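Local coordinates for putative GH105 family protein (Salmonella enterica subsp. enterica serovar Paratyphi A, PDB 3QWT) that is of unproven function but, as a likely GH105 family member with an alpha/alpha toroid, probably hydrolyses unsaturated glucuronyl or galacturonyl ends of oligosaccharides, at residues Glu161-Met173 with Leu205-Tyr219. Residues are numbered along the deposited sequence; the frame is centred on the assembly and turned at random.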
loop_
_atom_site.group_PDB
_atom_site.type_symbol
_atom_site.label_atom_id
_atom_site.label_comp_id
_atom_site.label_asym_id
_atom_site.label_seq_id
_atom_site.Cartn_x
_atom_site.Cartn_y
_atom_site.Cartn_z
ATOM N N GLU A 161 36.314 -31.026 -8.084
ATOM C CA GLU A 161 36.085 -29.591 -8.122
ATOM C C GLU A 161 35.261 -29.190 -9.346
ATOM O O GLU A 161 34.258 -28.458 -9.220
ATOM C CB GLU A 161 37.400 -28.820 -8.104
ATOM C CG GLU A 161 38.013 -28.700 -6.730
ATOM C CD GLU A 161 39.160 -27.707 -6.692
ATOM O OE1 GLU A 161 39.245 -26.857 -7.609
ATOM O OE2 GLU A 161 39.976 -27.782 -5.742
ATOM N N ASN A 162 35.685 -29.675 -10.517
ATOM C CA ASN A 162 35.105 -29.259 -11.788
ATOM C C ASN A 162 35.237 -27.756 -11.970
ATOM O O ASN A 162 34.281 -27.053 -12.307
ATOM C CB ASN A 162 33.651 -29.696 -11.895
ATOM C CG ASN A 162 33.508 -31.197 -11.901
ATOM O OD1 ASN A 162 34.260 -31.895 -12.576
ATOM N ND2 ASN A 162 32.555 -31.706 -11.133
ATOM N N HIS A 163 36.447 -27.269 -11.741
ATOM C CA HIS A 163 36.736 -25.859 -11.885
ATOM C C HIS A 163 36.073 -25.275 -13.133
ATOM O O HIS A 163 36.097 -25.875 -14.217
ATOM C CB HIS A 163 38.246 -25.640 -11.929
ATOM C CG HIS A 163 38.645 -24.220 -11.710
ATOM N ND1 HIS A 163 38.358 -23.542 -10.544
ATOM C CD2 HIS A 163 39.284 -23.338 -12.513
ATOM C CE1 HIS A 163 38.812 -22.306 -10.636
ATOM N NE2 HIS A 163 39.377 -22.156 -11.822
ATOM N N GLN A 164 35.452 -24.111 -12.960
ATOM C CA GLN A 164 34.913 -23.340 -14.085
ATOM C C GLN A 164 33.796 -24.011 -14.895
ATOM O O GLN A 164 33.418 -23.495 -15.941
ATOM C CB GLN A 164 36.044 -22.937 -15.036
ATOM C CG GLN A 164 36.993 -21.906 -14.464
ATOM C CD GLN A 164 36.392 -20.513 -14.439
ATOM O OE1 GLN A 164 35.212 -20.330 -14.135
ATOM N NE2 GLN A 164 37.201 -19.523 -14.773
ATOM N N GLN A 165 33.274 -25.145 -14.428
ATOM C CA GLN A 165 32.236 -25.870 -15.177
ATOM C C GLN A 165 30.826 -25.593 -14.662
ATOM O O GLN A 165 30.613 -25.442 -13.439
ATOM C CB GLN A 165 32.459 -27.386 -15.118
ATOM C CG GLN A 165 33.748 -27.895 -15.718
ATOM C CD GLN A 165 33.840 -29.419 -15.614
ATOM O OE1 GLN A 165 32.817 -30.101 -15.549
ATOM N NE2 GLN A 165 35.058 -29.951 -15.591
HETATM N N MSE A 166 29.877 -25.557 -15.605
HETATM C CA MSE A 166 28.440 -25.475 -15.315
HETATM C C MSE A 166 27.728 -26.658 -15.986
HETATM O O MSE A 166 27.980 -26.955 -17.157
HETATM C CB MSE A 166 27.860 -24.151 -15.819
HETATM C CG MSE A 166 28.382 -22.914 -15.088
HETATM SE SE MSE A 166 27.670 -21.173 -15.689
HETATM C CE MSE A 166 25.776 -21.340 -15.164
ATOM N N TRP A 167 26.857 -27.345 -15.252
ATOM C CA TRP A 167 26.143 -28.496 -15.825
ATOM C C TRP A 167 24.633 -28.311 -15.771
ATOM O O TRP A 167 24.124 -27.610 -14.888
ATOM C CB TRP A 167 26.464 -29.788 -15.056
ATOM C CG TRP A 167 27.900 -30.193 -15.012
ATOM C CD1 TRP A 167 28.982 -29.426 -15.303
ATOM C CD2 TRP A 167 28.406 -31.481 -14.644
ATOM N NE1 TRP A 167 30.135 -30.154 -15.135
ATOM C CE2 TRP A 167 29.809 -31.417 -14.724
ATOM C CE3 TRP A 167 27.806 -32.680 -14.253
ATOM C CZ2 TRP A 167 30.632 -32.515 -14.438
ATOM C CZ3 TRP A 167 28.622 -33.768 -13.957
ATOM C CH2 TRP A 167 30.021 -33.677 -14.060
ATOM N N ASP A 168 23.918 -28.981 -16.676
ATOM C CA ASP A 168 22.459 -29.088 -16.561
ATOM C C ASP A 168 22.013 -29.425 -15.123
ATOM O O ASP A 168 21.126 -28.790 -14.576
ATOM C CB ASP A 168 21.932 -30.200 -17.464
ATOM C CG ASP A 168 22.372 -30.049 -18.927
ATOM O OD1 ASP A 168 22.900 -28.992 -19.317
ATOM O OD2 ASP A 168 22.176 -31.002 -19.697
ATOM N N ASP A 169 22.627 -30.463 -14.561
ATOM C CA ASP A 169 22.195 -31.099 -13.331
ATOM C C ASP A 169 22.103 -30.079 -12.176
ATOM O O ASP A 169 21.301 -30.223 -11.253
ATOM C CB ASP A 169 23.159 -32.254 -12.968
ATOM C CG ASP A 169 23.383 -33.254 -14.143
ATOM O OD1 ASP A 169 22.999 -34.445 -14.029
ATOM O OD2 ASP A 169 23.949 -32.853 -15.185
ATOM N N THR A 170 22.929 -29.048 -12.233
ATOM C CA THR A 170 22.913 -28.032 -11.200
ATOM C C THR A 170 21.508 -27.483 -11.048
ATOM O O THR A 170 21.108 -27.161 -9.950
ATOM C CB THR A 170 23.886 -26.903 -11.521
ATOM O OG1 THR A 170 25.203 -27.448 -11.634
ATOM C CG2 THR A 170 23.874 -25.840 -10.437
ATOM N N LEU A 171 20.743 -27.401 -12.137
ATOM C CA LEU A 171 19.435 -26.754 -12.010
ATOM C C LEU A 171 18.505 -27.535 -11.090
ATOM O O LEU A 171 17.682 -26.942 -10.391
ATOM C CB LEU A 171 18.784 -26.450 -13.371
ATOM C CG LEU A 171 19.449 -25.281 -14.118
ATOM C CD1 LEU A 171 19.147 -25.317 -15.605
ATOM C CD2 LEU A 171 19.049 -23.926 -13.523
HETATM N N MSE A 172 18.659 -28.857 -11.075
HETATM C CA MSE A 172 17.808 -29.714 -10.267
HETATM C C MSE A 172 18.309 -29.855 -8.822
HETATM O O MSE A 172 17.515 -29.804 -7.872
HETATM C CB MSE A 172 17.681 -31.103 -10.914
HETATM C CG MSE A 172 16.885 -32.126 -10.108
HETATM SE SE MSE A 172 14.963 -31.767 -10.109
HETATM C CE MSE A 172 14.726 -31.496 -8.191
HETATM N N MSE A 173 19.617 -30.037 -8.666
HETATM C CA MSE A 173 20.204 -30.389 -7.372
HETATM C C MSE A 173 20.451 -29.218 -6.408
HETATM O O MSE A 173 20.558 -29.437 -5.204
HETATM C CB MSE A 173 21.520 -31.126 -7.568
HETATM C CG MSE A 173 21.472 -32.230 -8.611
HETATM SE SE MSE A 173 19.901 -33.371 -8.483
HETATM C CE MSE A 173 20.086 -34.195 -10.258
ATOM N N LEU A 205 24.205 -23.354 -21.892
ATOM C CA LEU A 205 23.938 -24.774 -22.110
ATOM C C LEU A 205 22.892 -25.057 -23.187
ATOM O O LEU A 205 22.960 -26.084 -23.854
ATOM C CB LEU A 205 23.563 -25.453 -20.799
ATOM C CG LEU A 205 24.705 -25.460 -19.777
ATOM C CD1 LEU A 205 24.187 -25.673 -18.350
ATOM C CD2 LEU A 205 25.776 -26.512 -20.128
HETATM N N MSE A 206 21.932 -24.153 -23.362
HETATM C CA MSE A 206 20.933 -24.350 -24.395
HETATM C C MSE A 206 21.570 -24.320 -25.788
HETATM O O MSE A 206 22.453 -23.513 -26.080
HETATM C CB MSE A 206 19.833 -23.296 -24.305
HETATM C CG MSE A 206 18.782 -23.433 -25.410
HETATM SE SE MSE A 206 17.566 -21.896 -25.575
HETATM C CE MSE A 206 16.725 -22.509 -27.238
ATOM N N ASP A 207 21.101 -25.202 -26.650
ATOM C CA ASP A 207 21.553 -25.226 -28.035
ATOM C C ASP A 207 20.474 -24.600 -28.899
ATOM O O ASP A 207 19.504 -25.266 -29.253
ATOM C CB ASP A 207 21.767 -26.662 -28.474
ATOM C CG ASP A 207 22.115 -26.770 -29.938
ATOM O OD1 ASP A 207 22.733 -25.824 -30.458
ATOM O OD2 ASP A 207 21.773 -27.798 -30.551
ATOM N N LYS A 208 20.619 -23.318 -29.215
ATOM C CA LYS A 208 19.606 -22.642 -30.014
ATOM C C LYS A 208 19.369 -23.401 -31.333
ATOM O O LYS A 208 18.288 -23.330 -31.905
ATOM C CB LYS A 208 20.029 -21.207 -30.299
ATOM C CG LYS A 208 21.339 -21.139 -31.064
ATOM C CD LYS A 208 21.841 -19.713 -31.198
ATOM C CE LYS A 208 23.316 -19.717 -31.532
ATOM N NZ LYS A 208 23.726 -18.421 -32.076
ATOM N N GLU A 209 20.367 -24.152 -31.794
ATOM C CA GLU A 209 20.240 -24.878 -33.055
ATOM C C GLU A 209 19.135 -25.939 -33.053
ATOM O O GLU A 209 18.496 -26.174 -34.088
ATOM C CB GLU A 209 21.577 -25.488 -33.483
ATOM C CG GLU A 209 22.530 -24.474 -34.109
ATOM C CD GLU A 209 23.647 -25.129 -34.907
ATOM O OE1 GLU A 209 24.630 -24.422 -35.232
ATOM O OE2 GLU A 209 23.534 -26.344 -35.212
ATOM N N THR A 210 18.890 -26.552 -31.898
ATOM C CA THR A 210 17.973 -27.689 -31.830
ATOM C C THR A 210 16.864 -27.535 -30.804
ATOM O O THR A 210 15.869 -28.238 -30.864
ATOM C CB THR A 210 18.722 -28.989 -31.488
ATOM O OG1 THR A 210 19.252 -28.899 -30.158
ATOM C CG2 THR A 210 19.855 -29.215 -32.453
ATOM N N GLY A 211 17.036 -26.631 -29.848
ATOM C CA GLY A 211 16.065 -26.490 -28.781
ATOM C C GLY A 211 16.402 -27.387 -27.606
ATOM O O GLY A 211 15.927 -27.181 -26.483
ATOM N N LEU A 212 17.236 -28.388 -27.858
ATOM C CA LEU A 212 17.702 -29.252 -26.784
ATOM C C LEU A 212 18.905 -28.597 -26.093
ATOM O O LEU A 212 19.370 -27.540 -26.527
ATOM C CB LEU A 212 18.053 -30.645 -27.330
ATOM C CG LEU A 212 16.872 -31.335 -28.022
ATOM C CD1 LEU A 212 17.302 -32.575 -28.841
ATOM C CD2 LEU A 212 15.769 -31.687 -27.019
ATOM N N TRP A 213 19.419 -29.229 -25.040
ATOM C CA TRP A 213 20.518 -28.661 -24.260
ATOM C C TRP A 213 21.807 -29.485 -24.297
ATOM O O TRP A 213 21.776 -30.709 -24.408
ATOM C CB TRP A 213 20.102 -28.529 -22.798
ATOM C CG TRP A 213 19.210 -27.370 -22.504
ATOM C CD1 TRP A 213 18.101 -26.991 -23.192
ATOM C CD2 TRP A 213 19.332 -26.466 -21.401
ATOM N NE1 TRP A 213 17.530 -25.880 -22.595
ATOM C CE2 TRP A 213 18.268 -25.546 -21.494
ATOM C CE3 TRP A 213 20.251 -26.337 -20.353
ATOM C CZ2 TRP A 213 18.093 -24.509 -20.570
ATOM C CZ3 TRP A 213 20.079 -25.315 -19.433
ATOM C CH2 TRP A 213 19.006 -24.404 -19.553
ATOM N N PHE A 214 22.940 -28.805 -24.166
ATOM C CA PHE A 214 24.201 -29.494 -23.982
ATOM C C PHE A 214 24.404 -29.870 -22.519
ATOM O O PHE A 214 23.976 -29.148 -21.612
ATOM C CB PHE A 214 25.350 -28.624 -24.478
ATOM C CG PHE A 214 25.301 -28.365 -25.955
ATOM C CD1 PHE A 214 25.401 -29.413 -26.849
ATOM C CD2 PHE A 214 25.126 -27.084 -26.446
ATOM C CE1 PHE A 214 25.341 -29.178 -28.229
ATOM C CE2 PHE A 214 25.066 -26.850 -27.819
ATOM C CZ PHE A 214 25.173 -27.899 -28.704
ATOM N N HIS A 215 25.071 -30.985 -22.281
ATOM C CA HIS A 215 25.270 -31.424 -20.905
ATOM C C HIS A 215 26.060 -30.405 -20.077
ATOM O O HIS A 215 25.609 -29.989 -19.006
ATOM C CB HIS A 215 25.937 -32.805 -20.831
ATOM C CG HIS A 215 26.059 -33.327 -19.436
ATOM N ND1 HIS A 215 26.961 -34.307 -19.080
ATOM C CD2 HIS A 215 25.388 -32.999 -18.305
ATOM C CE1 HIS A 215 26.840 -34.559 -17.787
ATOM N NE2 HIS A 215 25.893 -33.781 -17.296
ATOM N N GLY A 216 27.227 -30.001 -20.574
ATOM C CA GLY A 216 28.100 -29.125 -19.816
ATOM C C GLY A 216 28.707 -27.946 -20.562
ATOM O O GLY A 216 28.706 -27.889 -21.801
ATOM N N TRP A 217 29.236 -27.010 -19.772
ATOM C CA TRP A 217 29.938 -25.825 -20.254
ATOM C C TRP A 217 31.136 -25.557 -19.353
ATOM O O TRP A 217 31.054 -25.702 -18.126
ATOM C CB TRP A 217 29.009 -24.599 -20.231
ATOM C CG TRP A 217 29.740 -23.286 -20.325
ATOM C CD1 TRP A 217 30.081 -22.467 -19.291
ATOM C CD2 TRP A 217 30.226 -22.653 -21.512
ATOM N NE1 TRP A 217 30.750 -21.365 -19.762
ATOM C CE2 TRP A 217 30.856 -21.461 -21.123
ATOM C CE3 TRP A 217 30.204 -22.988 -22.868
ATOM C CZ2 TRP A 217 31.442 -20.594 -22.042
ATOM C CZ3 TRP A 217 30.790 -22.130 -23.776
ATOM C CH2 TRP A 217 31.401 -20.949 -23.361
ATOM N N SER A 218 32.242 -25.138 -19.947
ATOM C CA SER A 218 33.385 -24.733 -19.148
ATOM C C SER A 218 33.899 -23.353 -19.531
ATOM O O SER A 218 34.066 -23.038 -20.713
ATOM C CB SER A 218 34.519 -25.748 -19.251
ATOM O OG SER A 218 35.624 -25.287 -18.499
ATOM N N TYR A 219 34.155 -22.531 -18.521
ATOM C CA TYR A 219 34.702 -21.208 -18.770
ATOM C C TYR A 219 36.207 -21.283 -18.982
ATOM O O TYR A 219 36.844 -20.306 -19.372
ATOM C CB TYR A 219 34.353 -20.249 -17.638
ATOM C CG TYR A 219 33.001 -19.580 -17.812
ATOM C CD1 TYR A 219 31.978 -19.790 -16.907
ATOM C CD2 TYR A 219 32.758 -18.739 -18.886
ATOM C CE1 TYR A 219 30.748 -19.174 -17.060
ATOM C CE2 TYR A 219 31.541 -18.119 -19.047
ATOM C CZ TYR A 219 30.537 -18.341 -18.129
ATOM O OH TYR A 219 29.317 -17.737 -18.289
#
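Met166 and Trp217 form the hydrogen-bonded pair at the middle of a two-stranded antiparallel sheet, 165-167 with 216-218. Met166 N donates to Trp217 O (2.8 Å), and Trp217 N answers to Met166 O (2.9 Å). Two further backbone bonds prolong the pairing past the strands: Tyr219 N to Gln164 O, and Asp168 N to His215 O. Gln165 shares a face with Trp167 and, through its extended side chain, takes the indole NE1-H on OE1 (2.7 Å), within both the amide and the ring plane. On the other face the selenium of Met166 lies obliquely beside Tyr219 CE1 (3.9 Å), a Met-aromatic contact, while Trp217 NE1 sits over the centre of the Tyr219 ring. The His215 ring, swung anti to its backbone N (chi1 -176°), reaches across to Asp169. Its NE2 donates to the syn side of Asp169 OD2 (3.0 Å), in the imidazole plane but somewhat out of the carboxylate plane, and bent to 137°; Tyr354 bonds ND1, and Trp236 bonds Asp169 OD1, fixing both groups. A glycerol beside Asp169 is consistent with a pocket here. Leu205 CD1 packs against OD1 of buried Asp168, and the edge of Trp213 approaches the same oxygen. Farther along 161-173, Leu171 CD1 meets Trp213 CZ3 (3.9 Å). The two-stranded pair thus lies at one end of the helical toroid: strand 165-167 runs into helix 170-184, strand 216-218 comes after helix 188-205 by way of loop 206-215, and Trp213 and Leu171 rest on helix 231-248.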